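PDB 3OTT: Two-component system sensor histidine kinase from Bacteroides thetaiotaomicron, which probably senses saccharides outside the cell through this double-propeller extracellular part and relays the signal by histidine phosphorylation to regulate transcription. Local coordinates for residues Leu191-Ser195 with Ile207-Gly211; Arg376-Lys382 with Thr421-Asp427; Ser470-Gln476 with Val487-Asn492; Glu608-Tyr612 with Ile621-Asn625. All coordinates share one frame; numbering follows the deposited sequence.

Contact 1: Leu191-Ser195 with Ile207-Gly211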
loop_
_atom_site.group_PDB
_atom_site.type_symbol
_atom_site.label_atom_id
_atom_site.label_comp_id
_atom_site.label_asym_id
_atom_site.label_seq_id
_atom_site.Cartn_x
_atom_site.Cartn_y
_atom_site.Cartn_z
ATOM N N LEU B 191 4.978 -28.917 28.825
ATOM C CA LEU B 191 5.015 -28.927 27.399
ATOM C C LEU B 191 5.950 -27.850 26.815
ATOM O O LEU B 191 5.626 -26.678 26.834
ATOM C CB LEU B 191 3.607 -28.906 26.814
ATOM C CG LEU B 191 3.559 -29.549 25.428
ATOM C CD1 LEU B 191 3.942 -31.059 25.407
ATOM C CD2 LEU B 191 2.147 -29.341 24.870
ATOM N N PHE B 192 7.108 -28.283 26.318
ATOM C CA PHE B 192 8.046 -27.408 25.568
ATOM C C PHE B 192 7.349 -26.789 24.404
ATOM O O PHE B 192 6.869 -27.503 23.557
ATOM C CB PHE B 192 9.168 -28.216 24.844
ATOM C CG PHE B 192 10.246 -28.761 25.720
ATOM C CD1 PHE B 192 11.501 -28.111 25.784
ATOM C CD2 PHE B 192 10.068 -29.987 26.402
ATOM C CE1 PHE B 192 12.572 -28.621 26.572
ATOM C CE2 PHE B 192 11.106 -30.528 27.193
ATOM C CZ PHE B 192 12.378 -29.833 27.282
ATOM N N VAL B 193 7.406 -25.484 24.260
ATOM C CA VAL B 193 6.959 -24.929 23.003
ATOM C C VAL B 193 8.150 -24.384 22.250
ATOM O O VAL B 193 8.627 -23.287 22.554
ATOM C CB VAL B 193 5.897 -23.844 23.194
ATOM C CG1 VAL B 193 5.657 -23.104 21.872
ATOM C CG2 VAL B 193 4.583 -24.451 23.717
ATOM N N ASN B 194 8.614 -25.142 21.251
ATOM C CA ASN B 194 9.831 -24.817 20.515
ATOM C C ASN B 194 9.600 -23.838 19.415
ATOM O O ASN B 194 10.564 -23.179 18.950
ATOM C CB ASN B 194 10.401 -26.026 19.762
ATOM C CG ASN B 194 10.625 -27.219 20.616
ATOM O OD1 ASN B 194 11.260 -27.142 21.677
ATOM N ND2 ASN B 194 10.121 -28.370 20.152
ATOM N N SER B 195 8.367 -23.758 18.908
ATOM C CA SER B 195 8.215 -23.027 17.631
ATOM C C SER B 195 6.803 -22.503 17.400
ATOM O O SER B 195 5.827 -23.204 17.766
ATOM C CB SER B 195 8.599 -23.957 16.465
ATOM O OG SER B 195 8.607 -23.216 15.278
ATOM N N ILE B 207 1.761 -24.027 16.386
ATOM C CA ILE B 207 2.496 -24.246 17.640
ATOM C C ILE B 207 3.164 -25.623 17.626
ATOM O O ILE B 207 2.513 -26.646 17.573
ATOM C CB ILE B 207 1.538 -24.187 18.858
ATOM C CG1 ILE B 207 0.709 -22.876 18.815
ATOM C CG2 ILE B 207 2.355 -24.207 20.153
ATOM C CD1 ILE B 207 -0.636 -22.999 19.468
ATOM N N GLY B 208 4.479 -25.649 17.561
ATOM C CA GLY B 208 5.210 -26.915 17.546
ATOM C C GLY B 208 5.829 -27.192 18.902
ATOM O O GLY B 208 6.476 -26.340 19.511
ATOM N N THR B 209 5.616 -28.404 19.363
ATOM C CA THR B 209 6.008 -28.872 20.654
ATOM C C THR B 209 6.682 -30.242 20.490
ATOM O O THR B 209 6.792 -30.786 19.387
ATOM C CB THR B 209 4.757 -29.059 21.584
ATOM O OG1 THR B 209 3.933 -30.125 21.085
ATOM C CG2 THR B 209 3.896 -27.786 21.712
ATOM N N GLU B 210 7.132 -30.808 21.591
ATOM C CA GLU B 210 7.444 -32.201 21.620
ATOM C C GLU B 210 6.145 -32.960 21.552
ATOM O O GLU B 210 5.336 -32.915 22.480
ATOM C CB GLU B 210 8.180 -32.571 22.919
ATOM C CG GLU B 210 8.464 -34.091 23.052
ATOM C CD GLU B 210 9.746 -34.460 23.894
ATOM O OE1 GLU B 210 10.585 -33.550 24.200
ATOM O OE2 GLU B 210 9.919 -35.689 24.223
ATOM N N GLY B 211 5.935 -33.656 20.443
ATOM C CA GLY B 211 4.846 -34.612 20.326
ATOM C C GLY B 211 3.630 -34.179 19.510
ATOM O O GLY B 211 2.820 -35.012 19.136
#
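The phenyl ring of F192 slants past the carboxylate of E210, CD2 standing 4.2 Å from OE1, while the ring of Y164 meets it edge to face from the preceding blade. The other flat group, the amide of N194, brings ND2 to 3.9 Å from T209 C, but its hydrogen bond goes to the carbonyl of I234 in the next blade. Both groups flank the open end of a beta hairpin, strands 193-199 and 204-209, the first two strands, those nearest the propeller axis, of a four-stranded beta-propeller blade. Here a classic beta bulge breaks the regular pairing: N194 and S195 both face G208, whose O takes the N-H of S195 and, over a weak and bent bond, that of N194. The V193 branches divide the apolar packing, CG1 touching I207 CG2 at 3.9 Å and CG2 approaching T209 CG2 at 4.0 Å. The L191 side chain crosses T209 at about a right angle; with CG opposite the backbone N (chi1 -153°), CD2 lies 3.9 Å from T209 CG2 and CD1 reaches the carbonyl of E210. T209 turns its hydroxyl elsewhere, to the carbonyl of Y212 beyond the chain's corner at E210 and G211. T209 CA makes a bent CA-H...O contact with F192 O, 3.3 Å away. The straightest bond of the hairpin end runs from G208 N to S195 O, 2.8 Å long with an angle of 170° at the hydrogen.

Contact 2: Arg376-Lys382 with Thr421-Asp427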
loop_
_atom_site.group_PDB
_atom_site.type_symbol
_atom_site.label_atom_id
_atom_site.label_comp_id
_atom_site.label_asym_id
_atom_site.label_seq_id
_atom_site.Cartn_x
_atom_site.Cartn_y
_atom_site.Cartn_z
ATOM N N ARG B 376 -9.669 0.862 -23.370
ATOM C CA ARG B 376 -10.100 -0.218 -24.273
ATOM C C ARG B 376 -9.051 -0.528 -25.362
ATOM O O ARG B 376 -9.033 -1.610 -25.905
ATOM C CB ARG B 376 -11.491 0.077 -24.859
ATOM C CG ARG B 376 -12.473 0.687 -23.859
ATOM C CD ARG B 376 -13.924 0.551 -24.165
ATOM N NE ARG B 376 -14.253 -0.795 -23.926
ATOM C CZ ARG B 376 -15.143 -1.306 -23.072
ATOM N NH1 ARG B 376 -15.958 -0.588 -22.275
ATOM N NH2 ARG B 376 -15.191 -2.621 -23.088
ATOM N N HIS B 377 -8.125 0.383 -25.611
ATOM C CA HIS B 377 -7.119 0.140 -26.622
ATOM C C HIS B 377 -6.027 1.180 -26.567
ATOM O O HIS B 377 -6.296 2.353 -26.273
ATOM C CB HIS B 377 -7.693 0.043 -28.038
ATOM C CG HIS B 377 -6.778 -0.649 -29.004
ATOM N ND1 HIS B 377 -6.447 -0.116 -30.237
ATOM C CD2 HIS B 377 -6.083 -1.806 -28.898
ATOM C CE1 HIS B 377 -5.622 -0.945 -30.861
ATOM N NE2 HIS B 377 -5.396 -1.982 -30.068
ATOM N N ILE B 378 -4.797 0.708 -26.755
ATOM C CA ILE B 378 -3.619 1.551 -26.825
ATOM C C ILE B 378 -2.936 1.330 -28.203
ATOM O O ILE B 378 -2.710 0.182 -28.620
ATOM C CB ILE B 378 -2.641 1.232 -25.662
ATOM C CG1 ILE B 378 -3.402 1.189 -24.343
ATOM C CG2 ILE B 378 -1.478 2.283 -25.618
ATOM C CD1 ILE B 378 -2.570 0.534 -23.138
ATOM N N TYR B 379 -2.577 2.424 -28.884
ATOM C CA TYR B 379 -2.070 2.380 -30.220
ATOM C C TYR B 379 -1.017 3.463 -30.472
ATOM O O TYR B 379 -1.151 4.632 -30.076
ATOM C CB TYR B 379 -3.233 2.569 -31.165
ATOM C CG TYR B 379 -2.867 2.687 -32.629
ATOM C CD1 TYR B 379 -2.420 1.565 -33.347
ATOM C CD2 TYR B 379 -2.982 3.892 -33.280
ATOM C CE1 TYR B 379 -2.077 1.652 -34.684
ATOM C CE2 TYR B 379 -2.644 4.005 -34.627
ATOM C CZ TYR B 379 -2.198 2.872 -35.318
ATOM O OH TYR B 379 -1.899 2.956 -36.633
ATOM N N GLU B 380 0.040 3.088 -31.164
ATOM C CA GLU B 380 1.009 4.086 -31.605
ATOM C C GLU B 380 0.892 4.280 -33.111
ATOM O O GLU B 380 0.944 3.294 -33.856
ATOM C CB GLU B 380 2.445 3.628 -31.235
ATOM C CG GLU B 380 3.433 4.722 -31.436
ATOM C CD GLU B 380 4.877 4.376 -31.078
ATOM O OE1 GLU B 380 5.183 3.469 -30.252
ATOM O OE2 GLU B 380 5.725 5.076 -31.603
ATOM N N ASP B 381 0.744 5.516 -33.570
ATOM C CA ASP B 381 0.538 5.763 -35.029
ATOM C C ASP B 381 1.821 5.799 -35.865
ATOM O O ASP B 381 2.906 5.412 -35.366
ATOM C CB ASP B 381 -0.322 6.993 -35.317
ATOM C CG ASP B 381 0.373 8.322 -34.962
ATOM O OD1 ASP B 381 1.630 8.380 -34.868
ATOM O OD2 ASP B 381 -0.358 9.337 -34.784
ATOM N N LYS B 382 1.705 6.292 -37.112
ATOM C CA LYS B 382 2.808 6.262 -38.084
ATOM C C LYS B 382 3.828 7.307 -37.762
ATOM O O LYS B 382 4.944 7.230 -38.247
ATOM C CB LYS B 382 2.338 6.528 -39.544
ATOM C CG LYS B 382 1.136 5.716 -40.035
ATOM C CD LYS B 382 1.400 4.214 -40.030
ATOM C CE LYS B 382 0.313 3.523 -40.878
ATOM N NZ LYS B 382 0.365 2.085 -40.652
ATOM N N THR B 421 -15.278 4.646 -27.233
ATOM C CA THR B 421 -14.332 4.191 -28.253
ATOM C C THR B 421 -13.670 2.872 -27.918
ATOM O O THR B 421 -13.150 2.729 -26.812
ATOM C CB THR B 421 -13.245 5.296 -28.517
ATOM O OG1 THR B 421 -13.922 6.414 -29.119
ATOM C CG2 THR B 421 -12.192 4.780 -29.572
ATOM N N TYR B 422 -13.694 1.908 -28.857
ATOM C CA TYR B 422 -13.198 0.540 -28.601
ATOM C C TYR B 422 -11.888 0.259 -29.271
ATOM O O TYR B 422 -11.152 -0.564 -28.744
ATOM C CB TYR B 422 -14.194 -0.588 -29.032
ATOM C CG TYR B 422 -15.266 -0.780 -27.972
ATOM C CD1 TYR B 422 -16.112 0.285 -27.617
ATOM C CD2 TYR B 422 -15.385 -1.992 -27.266
ATOM C CE1 TYR B 422 -17.090 0.146 -26.600
ATOM C CE2 TYR B 422 -16.373 -2.132 -26.233
ATOM C CZ TYR B 422 -17.206 -1.061 -25.923
ATOM O OH TYR B 422 -18.166 -1.178 -24.948
ATOM N N TYR B 423 -11.608 0.911 -30.412
ATOM C CA TYR B 423 -10.427 0.577 -31.200
ATOM C C TYR B 423 -10.092 1.733 -32.126
ATOM O O TYR B 423 -10.984 2.494 -32.590
ATOM C CB TYR B 423 -10.676 -0.704 -32.035
ATOM C CG TYR B 423 -9.559 -1.714 -32.084
ATOM C CD1 TYR B 423 -9.215 -2.463 -30.943
ATOM C CD2 TYR B 423 -8.852 -1.946 -33.259
ATOM C CE1 TYR B 423 -8.187 -3.413 -30.966
ATOM C CE2 TYR B 423 -7.811 -2.885 -33.286
ATOM C CZ TYR B 423 -7.510 -3.616 -32.134
ATOM O OH TYR B 423 -6.480 -4.530 -32.154
ATOM N N ILE B 424 -8.810 1.841 -32.420
ATOM C CA ILE B 424 -8.283 2.883 -33.275
ATOM C C ILE B 424 -7.090 2.388 -34.026
ATOM O O ILE B 424 -6.317 1.587 -33.488
ATOM C CB ILE B 424 -7.859 4.078 -32.440
ATOM C CG1 ILE B 424 -7.134 5.124 -33.288
ATOM C CG2 ILE B 424 -6.893 3.665 -31.412
ATOM C CD1 ILE B 424 -7.236 6.512 -32.633
ATOM N N PHE B 425 -6.954 2.829 -35.277
ATOM C CA PHE B 425 -5.684 2.698 -36.018
ATOM C C PHE B 425 -5.550 3.821 -37.018
ATOM O O PHE B 425 -6.532 4.481 -37.315
ATOM C CB PHE B 425 -5.523 1.295 -36.711
ATOM C CG PHE B 425 -6.454 1.071 -37.921
ATOM C CD1 PHE B 425 -7.676 0.372 -37.774
ATOM C CD2 PHE B 425 -6.122 1.538 -39.174
ATOM C CE1 PHE B 425 -8.534 0.141 -38.861
ATOM C CE2 PHE B 425 -6.994 1.335 -40.321
ATOM C CZ PHE B 425 -8.201 0.630 -40.147
ATOM N N GLU B 426 -4.346 4.001 -37.581
ATOM C CA GLU B 426 -4.117 5.004 -38.616
ATOM C C GLU B 426 -3.863 4.289 -39.956
ATOM O O GLU B 426 -3.102 3.341 -39.986
ATOM C CB GLU B 426 -2.966 5.976 -38.274
ATOM C CG GLU B 426 -2.779 7.090 -39.406
ATOM C CD GLU B 426 -1.474 7.978 -39.332
ATOM O OE1 GLU B 426 -0.769 8.003 -38.316
ATOM O OE2 GLU B 426 -1.149 8.683 -40.329
ATOM N N ASP B 427 -4.534 4.721 -41.042
ATOM C CA ASP B 427 -4.290 4.107 -42.326
ATOM C C ASP B 427 -3.049 4.694 -42.973
ATOM O O ASP B 427 -2.325 5.442 -42.338
ATOM C CB ASP B 427 -5.516 4.137 -43.255
ATOM C CG ASP B 427 -5.933 5.552 -43.691
ATOM O OD1 ASP B 427 -5.173 6.530 -43.528
ATOM O OD2 ASP B 427 -7.070 5.673 -44.224
#
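E426 OE1 is gripped by the backbone N of K382, 3.2 Å away and above the carboxylate plane, and by a salt bridge to K446. That lysine also pairs with D381 OD2, which lies 3.8 Å from E426 OE1, so its charge probably offsets the repulsion between the two acids. Next to it, Y379 OH accepts the N-H of E426 at 2.8 Å. With CG opposite its own backbone N, the Y379 ring extends over the neighbouring strand and lays one face on I424 O and on F425 CA, 3.8 Å from the ring centroid. H377 stacks face to face on Y423, centroids 3.7 Å apart and planes at 17°, with Y423 CE1 over the middle of the imidazole and I424 O at its edge. Beyond it the R376 guanidinium lies flat on the Y422 ring, centres 4.0 Å apart and planes at 20°. Its NH1 forms a salt bridge with D391, and NH2 donates to Q129 O of the second subunit. Strands 376-380 and 421-426 run nearly parallel, 18° apart, and meet through side chains: the packing of first strands from adjacent blades round a beta-propeller.

Contact 3: Ser470-Gln476 with Val487-Asn492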
loop_
_atom_site.group_PDB
_atom_site.type_symbol
_atom_site.label_atom_id
_atom_site.label_comp_id
_atom_site.label_asym_id
_atom_site.label_seq_id
_atom_site.Cartn_x
_atom_site.Cartn_y
_atom_site.Cartn_z
ATOM N N SER B 470 -23.309 -3.927 -40.576
ATOM C CA SER B 470 -24.219 -4.934 -40.020
ATOM C C SER B 470 -24.796 -4.566 -38.677
ATOM O O SER B 470 -25.652 -5.298 -38.177
ATOM C CB SER B 470 -23.443 -6.260 -39.837
ATOM O OG SER B 470 -23.034 -6.793 -41.125
ATOM N N GLY B 471 -24.307 -3.475 -38.076
ATOM C CA GLY B 471 -24.650 -3.055 -36.703
ATOM C C GLY B 471 -23.862 -1.832 -36.257
ATOM O O GLY B 471 -23.001 -1.337 -36.997
ATOM N N MET B 472 -24.133 -1.342 -35.041
ATOM C CA MET B 472 -23.567 -0.074 -34.578
ATOM C C MET B 472 -22.541 -0.258 -33.449
ATOM O O MET B 472 -21.804 0.704 -33.121
ATOM C CB MET B 472 -24.659 0.913 -34.167
ATOM C CG MET B 472 -25.474 1.464 -35.363
ATOM S SD MET B 472 -24.436 2.372 -36.568
ATOM C CE MET B 472 -24.133 3.909 -35.759
ATOM N N PHE B 473 -22.497 -1.481 -32.894
ATOM C CA PHE B 473 -21.528 -1.870 -31.860
ATOM C C PHE B 473 -20.339 -2.600 -32.442
ATOM O O PHE B 473 -20.374 -3.821 -32.752
ATOM C CB PHE B 473 -22.161 -2.698 -30.746
ATOM C CG PHE B 473 -23.618 -2.419 -30.583
ATOM C CD1 PHE B 473 -24.067 -1.542 -29.579
ATOM C CD2 PHE B 473 -24.548 -2.969 -31.484
ATOM C CE1 PHE B 473 -25.422 -1.244 -29.439
ATOM C CE2 PHE B 473 -25.904 -2.681 -31.371
ATOM C CZ PHE B 473 -26.350 -1.819 -30.331
ATOM N N ILE B 474 -19.271 -1.839 -32.543
ATOM C CA ILE B 474 -18.083 -2.339 -33.212
ATOM C C ILE B 474 -16.933 -2.548 -32.221
ATOM O O ILE B 474 -16.557 -1.624 -31.505
ATOM C CB ILE B 474 -17.748 -1.452 -34.396
ATOM C CG1 ILE B 474 -18.795 -1.685 -35.495
ATOM C CG2 ILE B 474 -16.511 -1.953 -35.081
ATOM C CD1 ILE B 474 -19.869 -0.818 -35.568
ATOM N N ASN B 475 -16.424 -3.772 -32.138
ATOM C CA ASN B 475 -15.363 -4.103 -31.196
ATOM C C ASN B 475 -13.960 -3.767 -31.686
ATOM O O ASN B 475 -13.220 -3.209 -30.924
ATOM C CB ASN B 475 -15.423 -5.572 -30.698
ATOM C CG ASN B 475 -16.452 -5.809 -29.509
ATOM O OD1 ASN B 475 -17.570 -5.287 -29.496
ATOM N ND2 ASN B 475 -16.054 -6.653 -28.543
ATOM N N GLN B 476 -13.573 -4.193 -32.893
ATOM C CA GLN B 476 -12.194 -4.096 -33.446
ATOM C C GLN B 476 -12.254 -3.939 -34.978
ATOM O O GLN B 476 -13.086 -4.562 -35.665
ATOM C CB GLN B 476 -11.391 -5.382 -33.236
ATOM C CG GLN B 476 -10.827 -5.612 -31.865
ATOM C CD GLN B 476 -10.947 -7.067 -31.422
ATOM O OE1 GLN B 476 -12.042 -7.587 -31.280
ATOM N NE2 GLN B 476 -9.839 -7.705 -31.189
ATOM N N VAL B 487 -13.840 -5.847 -39.834
ATOM C CA VAL B 487 -14.615 -5.246 -38.758
ATOM C C VAL B 487 -15.254 -6.351 -37.915
ATOM O O VAL B 487 -16.012 -7.177 -38.444
ATOM C CB VAL B 487 -15.742 -4.448 -39.355
ATOM C CG1 VAL B 487 -16.623 -3.859 -38.227
ATOM C CG2 VAL B 487 -15.200 -3.390 -40.266
ATOM N N LEU B 488 -14.920 -6.374 -36.633
ATOM C CA LEU B 488 -15.573 -7.269 -35.681
ATOM C C LEU B 488 -16.722 -6.498 -34.965
ATOM O O LEU B 488 -16.477 -5.445 -34.360
ATOM C CB LEU B 488 -14.504 -7.787 -34.722
ATOM C CG LEU B 488 -14.821 -8.808 -33.607
ATOM C CD1 LEU B 488 -15.745 -8.167 -32.608
ATOM C CD2 LEU B 488 -15.446 -10.181 -34.078
ATOM N N LEU B 489 -17.967 -6.977 -35.116
ATOM C CA LEU B 489 -19.144 -6.416 -34.423
ATOM C C LEU B 489 -19.555 -7.242 -33.197
ATOM O O LEU B 489 -19.336 -8.413 -33.158
ATOM C CB LEU B 489 -20.358 -6.229 -35.374
ATOM C CG LEU B 489 -19.986 -5.424 -36.645
ATOM C CD1 LEU B 489 -19.479 -6.347 -37.782
ATOM C CD2 LEU B 489 -21.073 -4.543 -37.115
ATOM N N TYR B 490 -20.141 -6.603 -32.193
ATOM C CA TYR B 490 -20.531 -7.292 -30.961
ATOM C C TYR B 490 -21.746 -8.196 -31.265
ATOM O O TYR B 490 -22.738 -7.755 -31.892
ATOM C CB TYR B 490 -20.833 -6.253 -29.872
ATOM C CG TYR B 490 -21.397 -6.810 -28.558
ATOM C CD1 TYR B 490 -20.561 -7.470 -27.629
ATOM C CD2 TYR B 490 -22.774 -6.675 -28.230
ATOM C CE1 TYR B 490 -21.060 -7.983 -26.414
ATOM C CE2 TYR B 490 -23.297 -7.197 -26.993
ATOM C CZ TYR B 490 -22.416 -7.833 -26.092
ATOM O OH TYR B 490 -22.887 -8.351 -24.889
ATOM N N ASN B 491 -21.664 -9.451 -30.832
ATOM C CA ASN B 491 -22.806 -10.427 -30.953
ATOM C C ASN B 491 -23.604 -10.329 -32.274
ATOM O O ASN B 491 -24.787 -10.031 -32.305
ATOM C CB ASN B 491 -23.730 -10.431 -29.703
ATOM C CG ASN B 491 -24.620 -11.715 -29.623
ATOM O OD1 ASN B 491 -24.147 -12.841 -29.898
ATOM N ND2 ASN B 491 -25.909 -11.540 -29.284
ATOM N N ASN B 492 -22.890 -10.588 -33.365
ATOM C CA ASN B 492 -23.372 -10.457 -34.740
ATOM C C ASN B 492 -23.031 -11.758 -35.491
ATOM O O ASN B 492 -22.608 -12.736 -34.876
ATOM C CB ASN B 492 -22.648 -9.277 -35.406
ATOM C CG ASN B 492 -23.475 -8.623 -36.537
ATOM O OD1 ASN B 492 -23.582 -9.156 -37.639
ATOM N ND2 ASN B 492 -24.038 -7.461 -36.251
#
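L488 O receives the N-H of N475 at 2.8 Å and, weakly, that of Q476, so the antiparallel register slips by one residue in a classic beta bulge, while L488 N returns a nearly straight bond to Q476 O. Y490 N continues the pairing to F473 O at 2.8 Å. On one face of the sheet I474 splits its branches: CG2, lying beside the carbonyl carbon, packs on V487 CG1 at 3.7 Å, and CG1 runs alongside L489 to CD2. From there L489 CD2 reaches back to G471 N at 3.5 Å. These strands are the first two of a four-stranded propeller blade, and L488, on the other face, packs on P519 and L522 of the next blade. The chain of Q476 lies beside it, and L488 CD1 comes within 3.2 Å of N475 CB. The N475 side chain crosses that of Y490 obliquely, yet its amide plane is turned only 13° from the ring's; OD1 comes 3.4 Å from Y490 CB. Y490 and F473 touch through their CB atoms and pack on S130 and E98 of the second subunit respectively. Past the strands, N492 ND2 makes a weak bond to S470 O, 3.3 Å long; K507 bonds to both N492 OD1 and S470 OG, and S470 OG also pairs with D496 OD1.

Contact 4: Glu608-Tyr612 with Ile621-Asn625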
loop_
_atom_site.group_PDB
_atom_site.type_symbol
_atom_site.label_atom_id
_atom_site.label_comp_id
_atom_site.label_asym_id
_atom_site.label_seq_id
_atom_site.Cartn_x
_atom_site.Cartn_y
_atom_site.Cartn_z
ATOM N N GLU B 608 12.597 -8.182 -25.976
ATOM C CA GLU B 608 13.001 -8.946 -24.789
ATOM C C GLU B 608 12.733 -10.435 -24.944
ATOM O O GLU B 608 12.878 -11.192 -23.991
ATOM C CB GLU B 608 12.317 -8.407 -23.524
ATOM C CG GLU B 608 12.554 -6.924 -23.241
ATOM C CD GLU B 608 13.966 -6.586 -22.792
ATOM O OE1 GLU B 608 14.686 -7.490 -22.263
ATOM O OE2 GLU B 608 14.352 -5.390 -22.970
ATOM N N ASP B 609 12.295 -10.839 -26.138
ATOM C CA ASP B 609 11.744 -12.182 -26.364
ATOM C C ASP B 609 10.875 -12.710 -25.186
ATOM O O ASP B 609 11.166 -13.765 -24.590
ATOM C CB ASP B 609 12.893 -13.146 -26.683
ATOM C CG ASP B 609 12.414 -14.463 -27.258
ATOM O OD1 ASP B 609 11.189 -14.585 -27.495
ATOM O OD2 ASP B 609 13.275 -15.375 -27.448
ATOM N N CYS B 610 9.846 -11.959 -24.814
ATOM C CA CYS B 610 8.962 -12.433 -23.769
ATOM C C CYS B 610 7.507 -11.989 -23.969
ATOM O O CYS B 610 7.215 -11.143 -24.808
ATOM C CB CYS B 610 9.491 -11.990 -22.425
ATOM S SG CYS B 610 9.327 -10.264 -22.265
ATOM N N VAL B 611 6.604 -12.601 -23.206
ATOM C CA VAL B 611 5.155 -12.351 -23.289
ATOM C C VAL B 611 4.608 -11.866 -21.937
ATOM O O VAL B 611 4.873 -12.461 -20.904
ATOM C CB VAL B 611 4.386 -13.618 -23.745
ATOM C CG1 VAL B 611 2.850 -13.348 -23.830
ATOM C CG2 VAL B 611 4.908 -14.095 -25.084
ATOM N N TYR B 612 3.867 -10.763 -21.970
ATOM C CA TYR B 612 3.182 -10.199 -20.795
ATOM C C TYR B 612 1.741 -10.661 -20.796
ATOM O O TYR B 612 1.050 -10.563 -21.835
ATOM C CB TYR B 612 3.242 -8.668 -20.812
ATOM C CG TYR B 612 4.684 -8.195 -20.702
ATOM C CD1 TYR B 612 5.303 -8.019 -19.459
ATOM C CD2 TYR B 612 5.437 -7.961 -21.826
ATOM C CE1 TYR B 612 6.622 -7.624 -19.361
ATOM C CE2 TYR B 612 6.799 -7.531 -21.726
ATOM C CZ TYR B 612 7.369 -7.394 -20.507
ATOM O OH TYR B 612 8.679 -6.994 -20.438
ATOM N N ILE B 621 4.865 -12.770 -16.712
ATOM C CA ILE B 621 5.863 -12.638 -17.755
ATOM C C ILE B 621 6.324 -14.034 -18.020
ATOM O O ILE B 621 6.526 -14.808 -17.081
ATOM C CB ILE B 621 7.082 -11.848 -17.311
ATOM C CG1 ILE B 621 6.687 -10.485 -16.746
ATOM C CG2 ILE B 621 8.040 -11.660 -18.470
ATOM C CD1 ILE B 621 7.911 -9.717 -16.151
ATOM N N SER B 622 6.511 -14.346 -19.287
ATOM C CA SER B 622 6.896 -15.669 -19.696
ATOM C C SER B 622 7.768 -15.525 -20.940
ATOM O O SER B 622 7.537 -14.628 -21.753
ATOM C CB SER B 622 5.639 -16.483 -19.988
ATOM O OG SER B 622 5.935 -17.780 -20.469
ATOM N N HIS B 623 8.784 -16.379 -21.073
ATOM C CA HIS B 623 9.447 -16.556 -22.365
ATOM C C HIS B 623 8.470 -17.111 -23.399
ATOM O O HIS B 623 7.511 -17.783 -23.057
ATOM C CB HIS B 623 10.601 -17.551 -22.267
ATOM C CG HIS B 623 11.719 -17.124 -21.376
ATOM N ND1 HIS B 623 12.197 -17.922 -20.355
ATOM C CD2 HIS B 623 12.479 -16.002 -21.367
ATOM C CE1 HIS B 623 13.204 -17.310 -19.756
ATOM N NE2 HIS B 623 13.392 -16.141 -20.348
ATOM N N SER B 624 8.766 -16.863 -24.665
ATOM C CA SER B 624 7.982 -17.368 -25.790
ATOM C C SER B 624 7.952 -18.872 -25.939
ATOM O O SER B 624 6.932 -19.454 -26.342
ATOM C CB SER B 624 8.550 -16.778 -27.048
ATOM O OG SER B 624 8.312 -15.397 -26.963
ATOM N N ASN B 625 9.073 -19.500 -25.611
ATOM C CA ASN B 625 9.249 -20.936 -25.870
ATOM C C ASN B 625 9.154 -21.825 -24.641
ATOM O O ASN B 625 9.819 -22.873 -24.592
ATOM C CB ASN B 625 10.590 -21.180 -26.565
ATOM C CG ASN B 625 11.775 -20.785 -25.703
ATOM O OD1 ASN B 625 11.605 -20.166 -24.641
ATOM N ND2 ASN B 625 12.995 -21.131 -26.160
#
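From CB, I621 forks over strand 610-612: CG1 swings beside its backbone N (chi1 -54°) and lies 3.9 Å from Y612 CE1, CD1 at the tip stays against the same ring carbon, and CG2, on the other branch, is 4.2 Å from C610 CB. I621 and Y612 thus lie side by side, pointing the same way, across a non-hydrogen-bonded pair of the hairpin 610-615/618-623. The hairpin supplies the two middle strands of a propeller blade whose outermost strand, 310-313, comes from far earlier in the chain; I621 pairs through its backbone with Q310 there, in the ring closure known as Velcro. The bound hexatantalum dodecabromide is about 9 Å from the I621 side chain. Next along, V611 and S622 form a hydrogen-bonded pair, V611 N giving a bond of 2.7 Å to S622 O. Their side chains share the opposite face of the sheet and both pack on W572 of the neighbouring blade. S622 OG bonds to the carbonyl of H623. At the hairpin's open end, D609 OD1 has two partners, the ammonium of K568 and the hydroxyl of S624, whose OG donates at 3.0 Å nearly in line with the D609 CG-OD1 bond.

Along the chain the contacts follow one another in series. Contact 1 belongs to the first seven-bladed propeller, contacts 2, 3 and 4 to the second, so contacts 1 and 2 have centres 63 Å apart, on opposite sides of the chain's centre. Contact 2 bridges two adjacent blades, and contact 3 sits within the next; their centres are 16 Å apart and they touch, Y422 CB meeting N475 O at 3.4 Å. Both also reach the second subunit, which places this side of the propeller at the dimer interface. Contact 4, 24 Å from contact 2 between centres, lies in the blade that closes the second propeller; the strands of the C-terminal beta-sandwich, from 637-643 onward, follow it.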